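Local structure of arabinofuranosidase (Bifidobacterium longum, 2Y2W) at residues Gly78-Ser83 and Asn145-Asp150; Thr86-Gly91 and Ser156-Thr161; Gly213-Met216 and Trp220-Gly223; Ala305-Met310 and Met392-Lys397; Val386-Leu391 and Ala405-Leu410. The protein hydrolyses terminal non-reducing alpha-L-arabinofuranosyl linkages of arabinan and arabinoxylan, as an intracellular glycoside hydrolase of family 51. One frame throughout, in Å; residues are numbered along the deposited sequence.

Interaction 1 of 5, residues Gly78-Ser83 and Asn145-Asp150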
# COMPACT_ATOMS: atom_id res chain seq x y z
N GLY D 78 30.50 -6.33 -17.64
CA GLY D 78 30.08 -5.55 -18.79
C GLY D 78 30.70 -4.17 -18.74
O GLY D 78 31.79 -3.95 -19.27
N ILE D 79 30.01 -3.23 -18.10
CA ILE D 79 30.53 -1.88 -17.93
C ILE D 79 31.44 -1.78 -16.70
O ILE D 79 32.29 -0.89 -16.64
CB ILE D 79 29.39 -0.82 -17.85
CG1 ILE D 79 28.46 -1.11 -16.66
CG2 ILE D 79 28.63 -0.77 -19.17
CD1 ILE D 79 27.71 0.11 -16.16
N TYR D 80 31.28 -2.69 -15.75
CA TYR D 80 32.06 -2.68 -14.52
C TYR D 80 32.87 -3.97 -14.35
O TYR D 80 32.30 -5.06 -14.28
CB TYR D 80 31.13 -2.46 -13.32
CG TYR D 80 31.82 -2.33 -11.99
CD1 TYR D 80 32.49 -1.15 -11.64
CD2 TYR D 80 31.80 -3.37 -11.06
CE1 TYR D 80 33.13 -1.02 -10.41
CE2 TYR D 80 32.43 -3.25 -9.83
CZ TYR D 80 33.09 -2.07 -9.51
OH TYR D 80 33.71 -1.95 -8.29
N GLU D 81 34.19 -3.82 -14.29
CA GLU D 81 35.11 -4.94 -14.09
C GLU D 81 36.45 -4.39 -13.62
O GLU D 81 37.32 -4.10 -14.44
CB GLU D 81 35.27 -5.74 -15.40
CG GLU D 81 35.78 -7.17 -15.21
CD GLU D 81 35.74 -7.99 -16.49
OE1 GLU D 81 34.91 -7.71 -17.37
OE2 GLU D 81 36.55 -8.94 -16.60
N PRO D 82 36.62 -4.22 -12.29
CA PRO D 82 37.78 -3.54 -11.69
C PRO D 82 39.14 -4.17 -12.01
O PRO D 82 40.15 -3.46 -12.03
CB PRO D 82 37.50 -3.64 -10.19
CG PRO D 82 36.04 -3.87 -10.07
CD PRO D 82 35.69 -4.70 -11.26
N SER D 83 39.15 -5.48 -12.23
CA SER D 83 40.38 -6.22 -12.48
C SER D 83 40.70 -6.36 -13.96
O SER D 83 41.66 -7.05 -14.33
CB SER D 83 40.30 -7.60 -11.82
OG SER D 83 39.29 -8.38 -12.43
N ASN D 145 25.91 -5.15 -5.06
CA ASN D 145 25.66 -3.70 -5.02
C ASN D 145 26.92 -2.84 -5.13
O ASN D 145 26.93 -1.68 -4.71
CB ASN D 145 24.82 -3.31 -3.79
CG ASN D 145 23.38 -3.77 -3.91
OD1 ASN D 145 22.64 -3.34 -4.80
ND2 ASN D 145 22.96 -4.64 -2.99
N GLU D 146 27.97 -3.40 -5.72
CA GLU D 146 29.19 -2.65 -6.03
C GLU D 146 28.87 -1.50 -6.99
O GLU D 146 29.54 -0.47 -6.98
CB GLU D 146 30.26 -3.56 -6.63
CG GLU D 146 30.85 -4.56 -5.63
CD GLU D 146 31.62 -5.68 -6.31
OE1 GLU D 146 32.47 -5.39 -7.19
OE2 GLU D 146 31.39 -6.86 -5.96
N MET D 147 27.85 -1.70 -7.82
CA MET D 147 27.31 -0.63 -8.65
C MET D 147 25.96 -0.13 -8.12
O MET D 147 25.09 -0.92 -7.77
CB MET D 147 27.18 -1.08 -10.11
CG MET D 147 28.48 -1.05 -10.89
SD MET D 147 28.93 0.60 -11.48
CE MET D 147 27.57 0.95 -12.60
N GLY D 148 25.83 1.19 -8.07
CA GLY D 148 24.60 1.86 -7.67
C GLY D 148 24.52 3.19 -8.38
O GLY D 148 25.29 3.45 -9.31
N ILE D 149 23.60 4.05 -7.94
CA ILE D 149 23.37 5.33 -8.60
C ILE D 149 24.56 6.30 -8.49
O ILE D 149 24.78 7.09 -9.40
CB ILE D 149 22.02 5.99 -8.16
CG1 ILE D 149 21.67 7.20 -9.03
CG2 ILE D 149 22.02 6.33 -6.67
CD1 ILE D 149 21.53 6.88 -10.52
N ASP D 150 25.30 6.22 -7.39
CA ASP D 150 26.55 6.97 -7.23
C ASP D 150 27.53 6.60 -8.34
O ASP D 150 28.12 7.47 -8.98
CB ASP D 150 27.19 6.68 -5.87
CG ASP D 150 26.50 7.37 -4.70
OD1 ASP D 150 25.75 8.35 -4.92
OD2 ASP D 150 26.71 6.93 -3.54
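Met147 and Tyr80 make the dense half of this contact. The CG methylene of Met147 lies over one face of the phenol ring, 4.2 Å from the ring centroid and 26° off its normal, a CH-pi contact. The chain then doubles back at chi2 and chi3, so that SD stays beside the same ring in an oblique Met-aromatic contact, 4.6 Å from the Tyr80 centroid, and CE turns toward Ile79, where it meets CD1 at 3.7 Å. Tyr80 reaches across because its CG stands anti to the backbone N (chi1 -176°). Both segments lie where loops of a (beta/alpha)8 barrel join helices: Tyr80 is the first residue to leave helical geometry after the short helix 75-79, and Met147 stands just before Gly148, the N-cap of helix 149-159. Phe152 of that helix packs on Ile79 and Met147 and so extends the apolar side. The phenol end is looser. There the partly exposed Glu146 comes to the ring edge, with OE1 3.4 Å from CE2 of Tyr80 and its carboxylate turned 73° from the ring plane. Its other oxygen, OE2, is hydrogen-bonded to Thr144, while Pro82 lays its CD against a face of the Tyr80 ring, nearer the ring's margin than its centre.

Interaction 2 of 5, residues Thr86-Gly91 and Ser156-Thr161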
# COMPACT_ATOMS: atom_id res chain seq x y z
N THR D 86 41.72 -2.90 -18.88
CA THR D 86 41.35 -1.55 -19.34
C THR D 86 40.53 -0.76 -18.31
O THR D 86 40.05 0.34 -18.60
CB THR D 86 40.58 -1.59 -20.69
OG1 THR D 86 39.34 -2.29 -20.52
CG2 THR D 86 41.41 -2.25 -21.78
N ALA D 87 40.38 -1.32 -17.12
CA ALA D 87 39.61 -0.68 -16.05
C ALA D 87 40.24 0.63 -15.58
O ALA D 87 41.45 0.70 -15.35
CB ALA D 87 39.44 -1.64 -14.88
N ASP D 88 39.41 1.65 -15.43
CA ASP D 88 39.86 2.93 -14.89
C ASP D 88 39.93 2.87 -13.37
O ASP D 88 39.83 1.79 -12.78
CB ASP D 88 38.98 4.09 -15.38
CG ASP D 88 37.54 4.02 -14.88
OD1 ASP D 88 37.20 3.11 -14.08
OD2 ASP D 88 36.74 4.89 -15.28
N GLU D 89 40.12 4.02 -12.73
CA GLU D 89 40.19 4.11 -11.27
C GLU D 89 38.90 3.68 -10.57
O GLU D 89 38.95 3.08 -9.49
CB GLU D 89 40.58 5.53 -10.84
CG GLU D 89 39.90 6.64 -11.64
CD GLU D 89 39.93 7.99 -10.94
OE1 GLU D 89 40.89 8.27 -10.19
OE2 GLU D 89 38.98 8.78 -11.16
N ASN D 90 37.76 3.97 -11.19
CA ASN D 90 36.46 3.56 -10.65
C ASN D 90 36.08 2.12 -10.99
O ASN D 90 35.08 1.60 -10.49
CB ASN D 90 35.35 4.51 -11.12
CG ASN D 90 35.44 5.88 -10.48
OD1 ASN D 90 35.63 6.01 -9.27
ND2 ASN D 90 35.29 6.92 -11.30
N GLY D 91 36.89 1.49 -11.84
CA GLY D 91 36.68 0.10 -12.22
C GLY D 91 35.79 -0.11 -13.43
O GLY D 91 35.28 -1.21 -13.65
N SER D 156 28.17 7.51 -16.32
CA SER D 156 27.46 8.37 -17.26
C SER D 156 28.18 9.69 -17.52
O SER D 156 28.07 10.25 -18.61
CB SER D 156 26.04 8.63 -16.77
OG SER D 156 25.34 7.41 -16.59
N GLN D 157 28.91 10.17 -16.52
CA GLN D 157 29.78 11.34 -16.69
C GLN D 157 30.92 11.01 -17.66
O GLN D 157 31.24 11.81 -18.54
CB GLN D 157 30.35 11.81 -15.35
CG GLN D 157 29.34 12.46 -14.40
CD GLN D 157 28.81 13.80 -14.90
OE1 GLN D 157 27.61 14.06 -14.83
NE2 GLN D 157 29.71 14.65 -15.39
N LYS D 158 31.52 9.83 -17.48
CA LYS D 158 32.59 9.34 -18.36
C LYS D 158 32.11 9.08 -19.78
O LYS D 158 32.83 9.36 -20.74
CB LYS D 158 33.20 8.06 -17.78
CG LYS D 158 34.55 8.22 -17.09
CD LYS D 158 35.68 8.40 -18.11
CE LYS D 158 37.03 7.95 -17.56
NZ LYS D 158 37.19 6.47 -17.61
N ALA D 159 30.90 8.56 -19.91
CA ALA D 159 30.32 8.24 -21.22
C ALA D 159 29.82 9.48 -21.96
O ALA D 159 29.82 9.52 -23.20
CB ALA D 159 29.19 7.22 -21.07
N GLY D 160 29.39 10.49 -21.21
CA GLY D 160 28.77 11.68 -21.78
C GLY D 160 27.29 11.45 -22.05
O GLY D 160 26.67 12.18 -22.82
N THR D 161 26.74 10.42 -21.42
CA THR D 161 25.35 10.03 -21.62
C THR D 161 24.45 10.58 -20.52
O THR D 161 24.87 10.70 -19.37
CB THR D 161 25.17 8.50 -21.68
OG1 THR D 161 25.85 7.89 -20.57
CG2 THR D 161 25.74 7.93 -22.97
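Lys158 and Asp88 meet in a single salt bridge between the last turn of helix 149-159 and the loop that leads to helix 94-103. Within 156-161, Ser156 comes first and holds the helix end: its carbonyl accepts from Gly160 N at 2.9 Å and, weakly, from Thr161 N. Two residues on, Lys158 sends its side chain toward the 86-91 loop, bent at chi2 and again at chi4 (79°), and the second bend brings the ammonium group up to the aspartate. NZ lies 2.9 Å from Asp88 OD2, on the anti side of that oxygen and 15° out of the carboxylate plane. Ala159 then rests on Leu97 of helix 94-103, as Lys158 also does, and Gly160 ends the helix with a positive phi before Thr161 leads into barrel strand 162-167. The two charged side chains meet head-on. Asp88 opens a type I turn closed by Gly91 N to Asp88 O at 3.1 Å, and its OD1 takes a hydrogen bond from the backbone of Phe92. The carboxylate thus has divided duties, one oxygen bound to its own loop and the other to the helix. Lys158 NZ also bonds Gln94 OE1. At the surface, where water competes, this ion pair is probably weaker than a buried one.

Interaction 3 of 5, residues Gly213-Met216 and Trp220-Gly223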
# COMPACT_ATOMS: atom_id res chain seq x y z
N GLY D 213 8.31 3.11 -12.20
CA GLY D 213 8.09 1.68 -12.21
C GLY D 213 8.55 1.03 -13.50
O GLY D 213 8.98 1.71 -14.43
N ASN D 214 8.44 -0.30 -13.54
CA ASN D 214 8.77 -1.08 -14.72
C ASN D 214 7.74 -2.17 -14.99
O ASN D 214 7.32 -2.88 -14.08
CB ASN D 214 10.15 -1.72 -14.56
CG ASN D 214 10.54 -2.54 -15.77
OD1 ASN D 214 10.98 -1.99 -16.78
ND2 ASN D 214 10.38 -3.85 -15.68
N GLU D 215 7.34 -2.28 -16.26
CA GLU D 215 6.47 -3.36 -16.76
C GLU D 215 5.44 -3.84 -15.74
O GLU D 215 5.29 -5.04 -15.49
CB GLU D 215 7.31 -4.54 -17.27
CG GLU D 215 8.11 -4.25 -18.54
CD GLU D 215 8.88 -5.46 -19.06
OE1 GLU D 215 9.46 -6.20 -18.24
OE2 GLU D 215 8.91 -5.66 -20.29
N MET D 216 4.72 -2.89 -15.15
CA MET D 216 3.77 -3.17 -14.07
C MET D 216 2.53 -3.96 -14.51
O MET D 216 1.76 -4.43 -13.67
CB MET D 216 3.37 -1.88 -13.35
CG MET D 216 4.53 -1.16 -12.67
SD MET D 216 5.37 -2.17 -11.42
CE MET D 216 4.12 -2.22 -10.14
N TRP D 220 4.76 -11.34 -14.61
CA TRP D 220 6.08 -11.80 -14.17
C TRP D 220 6.75 -10.77 -13.24
O TRP D 220 7.76 -11.07 -12.60
CB TRP D 220 6.98 -12.07 -15.38
CG TRP D 220 7.14 -10.87 -16.26
CD1 TRP D 220 8.07 -9.87 -16.14
CD2 TRP D 220 6.34 -10.53 -17.40
NE1 TRP D 220 7.90 -8.94 -17.13
CE2 TRP D 220 6.85 -9.31 -17.92
CE3 TRP D 220 5.24 -11.13 -18.03
CZ2 TRP D 220 6.29 -8.69 -19.04
CZ3 TRP D 220 4.69 -10.52 -19.15
CH2 TRP D 220 5.22 -9.30 -19.64
N GLN D 221 6.18 -9.57 -13.18
CA GLN D 221 6.76 -8.46 -12.44
C GLN D 221 6.42 -8.52 -10.96
O GLN D 221 5.28 -8.78 -10.58
CB GLN D 221 6.28 -7.13 -13.03
CG GLN D 221 7.18 -5.94 -12.73
CD GLN D 221 8.49 -5.96 -13.51
OE1 GLN D 221 9.49 -5.40 -13.07
NE2 GLN D 221 8.48 -6.61 -14.68
N VAL D 222 7.43 -8.27 -10.12
CA VAL D 222 7.24 -8.26 -8.68
C VAL D 222 6.31 -7.11 -8.31
O VAL D 222 6.58 -5.95 -8.63
CB VAL D 222 8.58 -8.16 -7.92
CG1 VAL D 222 8.36 -8.11 -6.41
CG2 VAL D 222 9.48 -9.33 -8.28
N GLY D 223 5.19 -7.45 -7.68
CA GLY D 223 4.18 -6.47 -7.29
C GLY D 223 3.41 -5.92 -8.49
O GLY D 223 3.12 -4.73 -8.54
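Asn214 donates its ND2 to Gln221 OE1 at 3.2 Å, and the N-H points almost straight at the oxygen (170°). The acceptor lies in the amide plane of Asn214, whereas the donor stands 46° above the carbonyl plane of Gln221, away from the lone-pair directions; the two amides are turned 61° apart. A weak bond follows from Trp220 NE1 to Glu215 OE1 at 3.3 Å, with the carboxylate oxygen at the indole edge and in its plane. These residues belong to the loop after strand 209-212, the fourth of the (beta/alpha)8 barrel. Glu215 is probably the acid/base, as in related enzymes, and Asn214 probably binds the arabinofuranose, an Asn-Glu pair at the end of the fourth strand as in other clan A glycosidases. Stronger partners outside the loop hold both amides: Arg109 on Asn214 OD1, Ser117 on Gln221 OE1, with Asn114 on Gln221 NE2; His284 bonds Glu215 OE2. Further out the contact becomes packing. Gln221, its chain bent at chi2, lays its amide nitrogen 3.5 Å from Glu215 CB and its CG 3.3 Å from Asn214 O. Met216, doubly bent, turns its CE toward Gly223 O, while Val222 faces the other way, against Leu174 of the second subunit.

Interaction 4 of 5, residues Ala305-Met310 and Met392-Lys397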
# COMPACT_ATOMS: atom_id res chain seq x y z
N ALA D 305 9.72 -8.81 -41.23
CA ALA D 305 8.69 -7.77 -41.31
C ALA D 305 8.17 -7.37 -39.93
O ALA D 305 7.01 -6.97 -39.79
CB ALA D 305 7.54 -8.24 -42.21
N SER D 306 9.03 -7.45 -38.92
CA SER D 306 8.67 -7.14 -37.53
C SER D 306 8.36 -5.66 -37.30
O SER D 306 7.69 -5.31 -36.32
CB SER D 306 9.75 -7.60 -36.56
OG SER D 306 9.73 -9.01 -36.42
N SER D 307 8.84 -4.81 -38.19
CA SER D 307 8.57 -3.37 -38.14
C SER D 307 7.08 -3.05 -38.24
O SER D 307 6.61 -2.04 -37.71
CB SER D 307 9.35 -2.63 -39.24
OG SER D 307 9.34 -3.36 -40.45
N GLU D 308 6.33 -3.93 -38.92
CA GLU D 308 4.88 -3.79 -39.09
C GLU D 308 4.13 -3.89 -37.76
O GLU D 308 3.11 -3.23 -37.57
CB GLU D 308 4.36 -4.85 -40.06
CG GLU D 308 4.95 -4.76 -41.47
CD GLU D 308 4.54 -3.49 -42.20
OE1 GLU D 308 3.33 -3.20 -42.28
OE2 GLU D 308 5.44 -2.79 -42.71
N ASP D 309 4.64 -4.72 -36.85
CA ASP D 309 4.12 -4.82 -35.49
C ASP D 309 4.35 -3.49 -34.76
O ASP D 309 3.43 -2.97 -34.12
CB ASP D 309 4.79 -5.98 -34.75
CG ASP D 309 4.21 -6.21 -33.36
OD1 ASP D 309 4.65 -5.54 -32.41
OD2 ASP D 309 3.30 -7.06 -33.22
N MET D 310 5.56 -2.95 -34.89
CA MET D 310 5.93 -1.68 -34.27
C MET D 310 5.10 -0.50 -34.80
O MET D 310 4.73 0.40 -34.05
CB MET D 310 7.43 -1.41 -34.44
CG MET D 310 7.94 -0.17 -33.71
SD MET D 310 9.68 0.19 -34.01
CE MET D 310 10.45 -0.75 -32.70
N MET D 392 14.66 0.75 -36.48
CA MET D 392 15.18 2.10 -36.37
C MET D 392 14.58 3.03 -37.44
O MET D 392 14.28 4.19 -37.15
CB MET D 392 16.72 2.09 -36.48
CG MET D 392 17.38 3.47 -36.33
SD MET D 392 16.89 4.38 -34.84
CE MET D 392 17.72 3.43 -33.57
N ILE D 393 14.40 2.50 -38.65
CA ILE D 393 13.75 3.23 -39.75
C ILE D 393 12.30 3.60 -39.38
O ILE D 393 11.89 4.75 -39.59
CB ILE D 393 13.80 2.42 -41.08
CG1 ILE D 393 15.22 2.44 -41.66
CG2 ILE D 393 12.78 2.94 -42.10
CD1 ILE D 393 15.47 1.42 -42.76
N THR D 394 11.56 2.65 -38.82
CA THR D 394 10.18 2.90 -38.38
C THR D 394 10.15 3.93 -37.25
O THR D 394 9.25 4.78 -37.21
CB THR D 394 9.47 1.59 -37.93
OG1 THR D 394 9.48 0.65 -39.01
CG2 THR D 394 8.02 1.86 -37.53
N LEU D 395 11.14 3.85 -36.36
CA LEU D 395 11.27 4.81 -35.27
C LEU D 395 11.52 6.22 -35.81
O LEU D 395 10.91 7.18 -35.34
CB LEU D 395 12.38 4.39 -34.30
CG LEU D 395 12.11 3.23 -33.33
CD1 LEU D 395 13.42 2.75 -32.72
CD2 LEU D 395 11.12 3.61 -32.24
N LEU D 396 12.42 6.32 -36.79
CA LEU D 396 12.72 7.59 -37.44
C LEU D 396 11.54 8.11 -38.27
O LEU D 396 11.29 9.31 -38.32
CB LEU D 396 13.98 7.47 -38.31
CG LEU D 396 15.33 7.44 -37.59
CD1 LEU D 396 16.43 6.90 -38.49
CD2 LEU D 396 15.71 8.82 -37.07
N LYS D 397 10.80 7.19 -38.90
CA LYS D 397 9.60 7.55 -39.66
C LYS D 397 8.46 8.03 -38.78
O LYS D 397 7.52 8.67 -39.26
CB LYS D 397 9.14 6.38 -40.54
CG LYS D 397 9.68 6.43 -41.97
CD LYS D 397 9.69 5.06 -42.65
CE LYS D 397 8.40 4.78 -43.42
NZ LYS D 397 7.25 4.48 -42.52
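This is a buried, largely apolar contact between two helices on the outside of the barrel, in which Met310 and Ser307 near the start of helix 307-327 meet Thr394 and Leu395 in the last turns of helix 382-397. The backbones come close at Ser307 and Thr394, whose CA atoms are 6.5 Å apart, a spacing that small residues allow. Here Ser307 presents its CB to Thr394 OG1. That hydroxyl is hydrogen-bonded to the carbonyl of Ser390, one turn earlier in its own helix, and toward Ser307 it makes only a packing contact with CB. The hydroxyl sits beside its backbone N (chi1 -57°), which sends it back along the helix to this acceptor. One turn further on, Met310 extends through chi1 and chi2 and then bends at chi3, placing SD 4.0 Å from Leu395 CG and 4.2 Å from Thr394 CB. The Met310 and Leu395 side chains cross at about a right angle, and the sulfur also lies near CD2 of the leucine. Both residues rest on Phe338 of strand 335-341, so the helices share a floor on the sheet. Neighbouring helices packed side by side against the strands of a closed parallel barrel are the hallmark of the (beta/alpha)8 fold, here the helices that follow the sixth and seventh strands, meeting over the seventh.

Interaction 5 of 5, residues Val386-Leu391 and Ala405-Leu410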
# COMPACT_ATOMS: atom_id res chain seq x y z
N VAL D 386 19.47 -6.84 -39.63
CA VAL D 386 18.63 -6.23 -40.67
C VAL D 386 17.25 -5.85 -40.11
O VAL D 386 16.68 -4.83 -40.49
CB VAL D 386 18.51 -7.13 -41.93
CG1 VAL D 386 17.59 -6.51 -42.98
CG2 VAL D 386 19.88 -7.39 -42.54
N VAL D 387 16.74 -6.68 -39.20
CA VAL D 387 15.46 -6.41 -38.54
C VAL D 387 15.56 -5.16 -37.65
O VAL D 387 14.66 -4.31 -37.67
CB VAL D 387 14.96 -7.63 -37.73
CG1 VAL D 387 13.68 -7.30 -36.95
CG2 VAL D 387 14.71 -8.81 -38.65
N GLU D 388 16.66 -5.04 -36.90
CA GLU D 388 16.89 -3.86 -36.06
C GLU D 388 17.08 -2.58 -36.88
O GLU D 388 16.63 -1.51 -36.47
CB GLU D 388 18.07 -4.08 -35.11
CG GLU D 388 17.73 -4.95 -33.91
CD GLU D 388 18.77 -4.91 -32.80
OE1 GLU D 388 19.54 -3.92 -32.72
OE2 GLU D 388 18.82 -5.87 -32.00
N GLY D 389 17.73 -2.72 -38.04
CA GLY D 389 17.87 -1.62 -38.99
C GLY D 389 16.53 -1.08 -39.45
O GLY D 389 16.35 0.14 -39.56
N SER D 390 15.59 -1.98 -39.71
CA SER D 390 14.24 -1.60 -40.14
C SER D 390 13.40 -1.04 -38.99
O SER D 390 12.54 -0.18 -39.22
CB SER D 390 13.51 -2.78 -40.81
OG SER D 390 13.12 -3.76 -39.87
N LEU D 391 13.64 -1.52 -37.78
CA LEU D 391 12.96 -0.99 -36.59
C LEU D 391 13.36 0.46 -36.34
O LEU D 391 12.51 1.30 -36.06
CB LEU D 391 13.25 -1.84 -35.35
CG LEU D 391 12.71 -3.27 -35.26
CD1 LEU D 391 13.23 -3.96 -34.01
CD2 LEU D 391 11.19 -3.32 -35.30
N ALA D 405 13.77 6.48 -27.43
CA ALA D 405 13.86 5.04 -27.60
C ALA D 405 15.12 4.50 -26.93
O ALA D 405 16.20 5.08 -27.05
CB ALA D 405 13.84 4.67 -29.08
N SER D 406 14.96 3.39 -26.21
CA SER D 406 16.09 2.75 -25.53
C SER D 406 16.23 1.31 -25.99
O SER D 406 15.37 0.48 -25.71
CB SER D 406 15.93 2.81 -24.01
OG SER D 406 15.56 4.11 -23.58
N ARG D 407 17.33 1.02 -26.69
CA ARG D 407 17.60 -0.34 -27.14
C ARG D 407 18.10 -1.19 -25.98
O ARG D 407 19.00 -0.78 -25.24
CB ARG D 407 18.62 -0.34 -28.29
CG ARG D 407 18.59 -1.64 -29.09
CD ARG D 407 19.96 -1.99 -29.64
NE ARG D 407 20.02 -3.39 -30.05
CZ ARG D 407 20.31 -4.41 -29.23
NH1 ARG D 407 20.56 -4.19 -27.95
NH2 ARG D 407 20.34 -5.65 -29.70
N ALA D 408 17.51 -2.37 -25.83
CA ALA D 408 17.85 -3.28 -24.74
C ALA D 408 18.66 -4.47 -25.27
O ALA D 408 18.21 -5.17 -26.17
CB ALA D 408 16.59 -3.76 -24.04
N GLN D 409 19.86 -4.70 -24.73
CA GLN D 409 20.51 -3.83 -23.74
C GLN D 409 21.90 -3.42 -24.22
O GLN D 409 22.28 -3.74 -25.35
CB GLN D 409 20.56 -4.51 -22.36
CG GLN D 409 19.24 -4.45 -21.60
CD GLN D 409 19.27 -5.16 -20.26
OE1 GLN D 409 20.31 -5.25 -19.61
NE2 GLN D 409 18.12 -5.67 -19.84
N LEU D 410 22.66 -2.72 -23.39
CA LEU D 410 23.92 -2.11 -23.83
C LEU D 410 25.10 -3.07 -23.98
O LEU D 410 25.79 -3.05 -25.00
CB LEU D 410 24.30 -0.92 -22.94
CG LEU D 410 25.44 -0.02 -23.43
CD1 LEU D 410 25.11 0.64 -24.77
CD2 LEU D 410 25.77 1.04 -22.38
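Glu388 and Arg407 form a two-pronged salt bridge in the interior of the protein, each carboxylate oxygen taking one guanidinium nitrogen. The grip is side-on, through NE and NH2. Arg407 NE donates to Glu388 OE1 at 2.8 Å in a nearly straight bond (178°), and that oxygen lies in the guanidinium plane. Arg407 NH2 donates to Glu388 OE2, also at 2.8 Å but more bent (145°), using the syn lone pair of the oxygen. The two flat groups are not coplanar, their planes being 44° apart, and the OE1 bond meets its oxygen on the syn side but well out of the carboxylate plane. Glu388 reaches the arginine because its chain runs extended beyond CG. Further partners are found outside the pair: Arg407 NH1 donates to the carbonyl of Ile414, NH2 also has a weak bond to Tyr380, and Glu388 OE2 takes a weak one from the backbone of Val343. Although buried, each charge faces its opposite, which probably keeps both groups ionised. On the helix itself, Ser390 OG donates a hydrogen bond to Val387 O at 2.7 Å, an oxygen that also accepts Leu391 N, so the hydroxyl is satisfied locally. Two residues past Arg407 stands Gln409, probably a substrate-recognition residue, preceded by a cis peptide bond. Arg407 packs on Trp341 of strand 335-341, and the salt bridge ties helix 382-397 to strand 402-408, the eighth strand of the barrel, which lies between strands 335-341 and 65-67.

Four of the contacts are buried; interaction 2 alone lies at the surface, and its single ion pair contrasts with the two-pronged, enclosed salt bridge of interaction 5. Interactions 1 and 2 share helix 149-159 and touch directly, the backbone of Glu81 probably hydrogen-bonded to that of Gly91, yet one relies on a methionine and a ring and the other on charge. Interactions 4 and 5 likewise share helix 382-397, which packs a neighbouring helix through apolar groups and a barrel strand through its glutamate. Interaction 3 touches none of the others and joins two parts of one loop with hydrogen bonds of amide and carboxylate groups at the predicted catalytic centre.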